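Local structure of diacylglycerol O-acyltransferase (Marinobacter hydrocarbonoclasticus, 6CHJ) at residues E74-E79 / P113-H118; R252-A257 / E448-A453. The protein probably transfers the acyl group of an acyl-CoA to diacylglycerol, giving triacylglycerol, and acts as a wax ester synthase on fatty alcohols. All blocks are in the same frame, centred on the assembly; numbering follows the deposited sequence.

Contact 1: residues E74-E79 / P113-H118; sequences EHLDLE and PMWEVH
Leu-76 packs on Pro-113 and, obliquely, on the indole of Trp-115, while Leu-78, two residues on, meets only the indole, where a beta-alpha-beta crossover of the catalytic domain starts and returns. Residues 74-79 lead through helix 78-81 into strand 82-86, helix 93-105 follows, and strand 115-121 comes back parallel to and beside 82-86. With no polar bond joining the segments, the evidence for the contact lies in three apolar approaches. The tightest is Leu-76 CD1 to Pro-113 CG, 3.5 Å, a methyl set against the ring carbon farthest from the proline backbone. That same methyl meets the indole obliquely, with CD1 4.3 Å from Trp-115 CZ2. Leu-78 comes to the ring differently: its CD1 lies near the indole plane, at the rim, 3.9 Å from Trp-115 CH2. In Leu-78, CG is anti to the backbone N (chi1 179°), and this carries the branch toward the tryptophan although the CA-CB bond does not aim there. Trp-115 is fixed from several sides: NE1 donates to Phe-57 O, the His-81 ring stacks on the indole, and Phe-57 meets it edge-to-face. Met-114, between Pro-113 and Trp-115, is the centre of an inverse gamma turn whose closing bond is weak. At the start of helix 78-81, Asp-77 is the N-cap, its OD1 accepting weakly from Glu-79 N at 3.0 Å. Further along the strand the alternate residues Glu-116 and His-118 pair with each other, while His-118 ND1 bonds to Glu-85. His-118 NE2 donates to Glu-116 OE1 at 2.8 Å and 164°, with the acceptor in the imidazole plane and the carboxylate met on its anti side.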
loop_
_atom_site.group_PDB
_atom_site.type_symbol
_atom_site.label_atom_id
_atom_site.label_comp_id
_atom_site.label_asym_id
_atom_site.label_seq_id
_atom_site.Cartn_x
_atom_site.Cartn_y
_atom_site.Cartn_z
ATOM N N GLU B 74 6.435 6.786 21.526
ATOM C CA GLU B 74 7.772 6.808 22.104
ATOM C C GLU B 74 8.830 6.453 21.064
ATOM O O GLU B 74 9.879 7.108 20.987
ATOM C CB GLU B 74 7.832 5.849 23.293
ATOM C CG GLU B 74 6.829 6.167 24.408
ATOM C CD GLU B 74 7.463 6.872 25.598
ATOM O OE1 GLU B 74 7.284 6.388 26.742
ATOM O OE2 GLU B 74 8.146 7.902 25.384
ATOM N N HIS B 75 8.568 5.436 20.241
ATOM C CA HIS B 75 9.551 4.909 19.294
ATOM C C HIS B 75 9.019 5.069 17.869
ATOM O O HIS B 75 8.459 4.128 17.294
ATOM C CB HIS B 75 9.900 3.406 19.616
ATOM C CG HIS B 75 9.802 3.048 21.069
ATOM N ND1 HIS B 75 8.596 2.836 21.704
ATOM C CD2 HIS B 75 10.760 2.856 22.007
ATOM C CE1 HIS B 75 8.813 2.537 22.972
ATOM N NE2 HIS B 75 10.117 2.543 23.182
ATOM N N LEU B 76 9.215 6.261 17.292
ATOM C CA LEU B 76 8.866 6.485 15.894
ATOM C C LEU B 76 10.076 6.223 15.004
ATOM O O LEU B 76 11.195 6.659 15.297
ATOM C CB LEU B 76 8.333 7.906 15.663
ATOM C CG LEU B 76 8.005 8.271 14.204
ATOM C CD1 LEU B 76 6.791 9.188 14.109
ATOM C CD2 LEU B 76 9.175 8.935 13.496
ATOM N N ASP B 77 9.836 5.519 13.907
ATOM C CA ASP B 77 10.875 5.091 12.974
ATOM C C ASP B 77 10.760 5.962 11.720
ATOM O O ASP B 77 9.930 5.696 10.836
ATOM C CB ASP B 77 10.695 3.601 12.696
ATOM C CG ASP B 77 11.636 3.057 11.631
ATOM O OD1 ASP B 77 12.243 3.827 10.864
ATOM O OD2 ASP B 77 11.738 1.811 11.550
ATOM N N LEU B 78 11.615 6.992 11.636
ATOM C CA LEU B 78 11.430 7.982 10.581
ATOM C C LEU B 78 11.579 7.364 9.205
ATOM O O LEU B 78 11.006 7.875 8.238
ATOM C CB LEU B 78 12.386 9.187 10.742
ATOM C CG LEU B 78 12.193 10.221 9.620
ATOM C CD1 LEU B 78 10.894 10.971 9.856
ATOM C CD2 LEU B 78 13.337 11.198 9.479
ATOM N N GLU B 79 12.326 6.278 9.076
ATOM C CA GLU B 79 12.427 5.719 7.735
ATOM C C GLU B 79 11.232 4.843 7.388
ATOM O O GLU B 79 11.123 4.379 6.237
ATOM C CB GLU B 79 13.730 4.943 7.551
ATOM C CG GLU B 79 14.221 4.891 6.088
ATOM C CD GLU B 79 14.009 6.190 5.260
ATOM O OE1 GLU B 79 13.995 7.318 5.826
ATOM O OE2 GLU B 79 13.885 6.075 4.012
ATOM N N PRO B 113 1.888 6.410 13.974
ATOM C CA PRO B 113 1.298 7.682 13.538
ATOM C C PRO B 113 1.048 7.643 12.040
ATOM O O PRO B 113 1.871 7.150 11.266
ATOM C CB PRO B 113 2.360 8.724 13.919
ATOM C CG PRO B 113 3.582 7.924 14.305
ATOM C CD PRO B 113 3.093 6.619 14.791
ATOM N N MET B 114 -0.124 8.103 11.633
ATOM C CA MET B 114 -0.624 7.762 10.309
ATOM C C MET B 114 -0.310 8.875 9.309
ATOM O O MET B 114 -1.187 9.559 8.775
ATOM C CB MET B 114 -2.106 7.443 10.391
ATOM C CG MET B 114 -2.393 6.338 11.404
ATOM S SD MET B 114 -4.075 5.702 11.338
ATOM C CE MET B 114 -4.778 6.388 12.852
ATOM N N TRP B 115 0.984 9.020 9.025
ATOM C CA TRP B 115 1.402 9.947 7.989
ATOM C C TRP B 115 2.573 9.350 7.226
ATOM O O TRP B 115 3.344 8.563 7.769
ATOM C CB TRP B 115 1.774 11.308 8.567
ATOM C CG TRP B 115 2.921 11.276 9.523
ATOM C CD1 TRP B 115 2.856 11.093 10.877
ATOM C CD2 TRP B 115 4.307 11.454 9.210
ATOM N NE1 TRP B 115 4.114 11.137 11.420
ATOM C CE2 TRP B 115 5.025 11.358 10.419
ATOM C CE3 TRP B 115 5.014 11.676 8.024
ATOM C CZ2 TRP B 115 6.415 11.485 10.475
ATOM C CZ3 TRP B 115 6.393 11.807 8.082
ATOM C CH2 TRP B 115 7.075 11.715 9.298
ATOM N N GLU B 116 2.673 9.704 5.949
ATOM C CA GLU B 116 3.841 9.386 5.143
ATOM C C GLU B 116 4.192 10.605 4.310
ATOM O O GLU B 116 3.297 11.323 3.847
ATOM C CB GLU B 116 3.598 8.203 4.214
ATOM C CG GLU B 116 3.355 6.884 4.912
ATOM C CD GLU B 116 2.658 5.865 4.022
ATOM O OE1 GLU B 116 2.737 5.968 2.775
ATOM O OE2 GLU B 116 2.008 4.959 4.583
ATOM N N VAL B 117 5.487 10.835 4.116
ATOM C CA VAL B 117 5.982 11.781 3.120
ATOM C C VAL B 117 6.835 11.009 2.119
ATOM O O VAL B 117 7.753 10.276 2.508
ATOM C CB VAL B 117 6.797 12.922 3.753
ATOM C CG1 VAL B 117 7.218 13.908 2.687
ATOM C CG2 VAL B 117 6.018 13.599 4.866
ATOM N N HIS B 118 6.540 11.188 0.837
ATOM C CA HIS B 118 7.230 10.502 -0.246
ATOM C C HIS B 118 7.952 11.549 -1.090
ATOM O O HIS B 118 7.314 12.324 -1.816
ATOM C CB HIS B 118 6.237 9.694 -1.084
ATOM C CG HIS B 118 5.637 8.520 -0.366
ATOM N ND1 HIS B 118 5.788 7.221 -0.809
ATOM C CD2 HIS B 118 4.879 8.449 0.759
ATOM C CE1 HIS B 118 5.158 6.401 0.015
ATOM N NE2 HIS B 118 4.599 7.121 0.975
#

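Contact 2: residues R252-A257 / E448-A453; sequences RAVCEA and ELELNA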
loop_
_atom_site.group_PDB
_atom_site.type_symbol
_atom_site.label_atom_id
_atom_site.label_comp_id
_atom_site.label_asym_id
_atom_site.label_seq_id
_atom_site.Cartn_x
_atom_site.Cartn_y
_atom_site.Cartn_z
ATOM N N ARG B 252 -10.574 34.150 -15.380
ATOM C CA ARG B 252 -11.214 35.435 -15.112
ATOM C C ARG B 252 -11.730 36.079 -16.401
ATOM O O ARG B 252 -12.820 36.660 -16.415
ATOM C CB ARG B 252 -10.245 36.368 -14.389
ATOM C CG ARG B 252 -10.557 36.522 -12.915
ATOM C CD ARG B 252 -9.614 37.517 -12.274
ATOM N NE ARG B 252 -8.586 36.890 -11.440
ATOM C CZ ARG B 252 -7.318 36.736 -11.812
ATOM N NH1 ARG B 252 -6.919 37.144 -13.009
ATOM N NH2 ARG B 252 -6.446 36.171 -10.989
ATOM N N ALA B 253 -10.970 35.968 -17.497
ATOM C CA ALA B 253 -11.456 36.463 -18.782
ATOM C C ALA B 253 -12.820 35.875 -19.119
ATOM O O ALA B 253 -13.702 36.577 -19.628
ATOM C CB ALA B 253 -10.449 36.141 -19.885
ATOM N N VAL B 254 -13.027 34.593 -18.813
ATOM C CA VAL B 254 -14.321 33.991 -19.094
ATOM C C VAL B 254 -15.367 34.524 -18.119
ATOM O O VAL B 254 -16.545 34.674 -18.479
ATOM C CB VAL B 254 -14.188 32.456 -19.070
ATOM C CG1 VAL B 254 -15.566 31.750 -19.194
ATOM C CG2 VAL B 254 -13.236 32.018 -20.180
ATOM N N CYS B 255 -14.951 34.868 -16.896
ATOM C CA CYS B 255 -15.874 35.445 -15.922
ATOM C C CYS B 255 -16.451 36.760 -16.412
ATOM O O CYS B 255 -17.665 36.991 -16.332
ATOM C CB CYS B 255 -15.163 35.679 -14.597
ATOM S SG CYS B 255 -14.949 34.208 -13.701
ATOM N N GLU B 256 -15.579 37.658 -16.874
ATOM C CA GLU B 256 -16.022 38.983 -17.284
ATOM C C GLU B 256 -16.952 38.886 -18.481
ATOM O O GLU B 256 -18.020 39.503 -18.498
ATOM C CB GLU B 256 -14.804 39.866 -17.586
ATOM C CG GLU B 256 -14.162 40.454 -16.332
ATOM C CD GLU B 256 -12.669 40.200 -16.235
ATOM O OE1 GLU B 256 -12.210 39.809 -15.137
ATOM O OE2 GLU B 256 -11.946 40.398 -17.243
ATOM N N ALA B 257 -16.575 38.069 -19.471
ATOM C CA ALA B 257 -17.382 37.917 -20.677
ATOM C C ALA B 257 -18.804 37.502 -20.348
ATOM O O ALA B 257 -19.763 38.020 -20.927
ATOM C CB ALA B 257 -16.733 36.895 -21.611
ATOM N N GLU B 448 -14.411 25.731 -24.811
ATOM C CA GLU B 448 -15.713 25.889 -25.456
ATOM C C GLU B 448 -16.364 27.200 -25.038
ATOM O O GLU B 448 -16.927 27.922 -25.870
ATOM C CB GLU B 448 -16.627 24.717 -25.102
ATOM C CG GLU B 448 -16.501 23.503 -26.003
ATOM C CD GLU B 448 -17.718 22.608 -25.917
ATOM O OE1 GLU B 448 -18.718 23.054 -25.317
ATOM O OE2 GLU B 448 -17.690 21.476 -26.454
ATOM N N LEU B 449 -16.319 27.509 -23.738
ATOM C CA LEU B 449 -16.742 28.826 -23.272
ATOM C C LEU B 449 -15.915 29.928 -23.924
ATOM O O LEU B 449 -16.445 30.989 -24.271
ATOM C CB LEU B 449 -16.634 28.912 -21.747
ATOM C CG LEU B 449 -17.621 28.100 -20.912
ATOM C CD1 LEU B 449 -17.298 28.217 -19.399
ATOM C CD2 LEU B 449 -19.024 28.566 -21.214
ATOM N N GLU B 450 -14.613 29.702 -24.104
ATOM C CA GLU B 450 -13.792 30.759 -24.687
ATOM C C GLU B 450 -14.148 31.005 -26.154
ATOM O O GLU B 450 -14.256 32.157 -26.582
ATOM C CB GLU B 450 -12.324 30.421 -24.547
ATOM C CG GLU B 450 -11.703 30.777 -23.218
ATOM C CD GLU B 450 -10.351 30.121 -23.130
ATOM O OE1 GLU B 450 -10.235 29.015 -23.707
ATOM O OE2 GLU B 450 -9.414 30.707 -22.544
ATOM N N LEU B 451 -14.319 29.935 -26.942
ATOM C CA LEU B 451 -14.761 30.092 -28.326
ATOM C C LEU B 451 -16.102 30.807 -28.387
ATOM O O LEU B 451 -16.241 31.829 -29.066
ATOM C CB LEU B 451 -14.873 28.733 -29.017
ATOM C CG LEU B 451 -13.642 27.861 -29.249
ATOM C CD1 LEU B 451 -14.051 26.394 -29.356
ATOM C CD2 LEU B 451 -12.891 28.309 -30.493
ATOM N N ASN B 452 -17.095 30.289 -27.653
ATOM C CA ASN B 452 -18.455 30.821 -27.687
ATOM C C ASN B 452 -18.503 32.325 -27.479
ATOM O O ASN B 452 -19.436 32.988 -27.952
ATOM C CB ASN B 452 -19.310 30.139 -26.617
ATOM C CG ASN B 452 -19.901 28.825 -27.093
ATOM O OD1 ASN B 452 -19.510 28.304 -28.141
ATOM N ND2 ASN B 452 -20.848 28.275 -26.319
ATOM N N ALA B 453 -17.532 32.882 -26.761
ATOM C CA ALA B 453 -17.509 34.309 -26.493
ATOM C C ALA B 453 -16.378 35.028 -27.196
ATOM O O ALA B 453 -16.258 36.245 -27.040
ATOM C CB ALA B 453 -17.432 34.568 -24.985
#
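Val-254 is the residue of helix 248-258 that divides its two methyls between Leu-449 and Glu-450 of the C-terminal helix. Its CA-CB bond points at the partner helix, and beyond CB the branches part. CG1, anti to the backbone N (chi1 173°), reaches Leu-449, lying 3.9 Å from Leu-449 CD1 and 4.0 Å from Leu-449 CB, so that the methyl touches both the root and one end of that chain. CG2, the other branch, sits 3.6 Å from Glu-450 CG, touching the aliphatic part of the glutamate. In both pairs the side chains run at about a right angle to each other. The pattern is that of two helices packed at a moderate angle: the axes of the short segments approach to 10.2 Å and their N-to-C directions differ by 45°. The two helices follow strands 239-247 and 420-428, antiparallel neighbours in the second mixed sheet. Where CG of Glu-450 brushes the valine, its carboxylate is engaged by a different residue of the opposing helix, OE2 forming a salt bridge with Arg-250 NE; an apolar touch and an ionic link thus share one extended side chain. Leu-449 also rests on Ala-322 and Leu-326 of helix 322-338, and Val-254 touches Val-265 of helix 262-280. One turn on from Val-254, Ala-257 faces Ala-453, with 4.2 Å between Ala-257 CB and Ala-453 CB. Nearby, the Tyr-258 hydroxyl bonds to Leu-449 O, which also accepts a weak bond from Ala-453 N, 3.3 Å away.

Overall arrangement
Contact 1 and contact 2 lie on opposite sides of the chain's centre, their own centres 47 Å apart and their nearest atoms about 29 Å apart, so neither touches the other. Along the chain they follow in series. They are associated with different mixed sheets: contact 1 sets the lead-in to strand 82-86 against the start of strand 115-121, and contact 2 joins helices that follow strands 239-247 and 420-428 of the other. Contact 1 is linked to the probable active site: the backbone of Met-114 bonds to that of His-135, the first histidine of the family's probably catalytic HHxxxDG motif. Contact 2 is helix packing about 27 Å from the chain's centre, measured between centres.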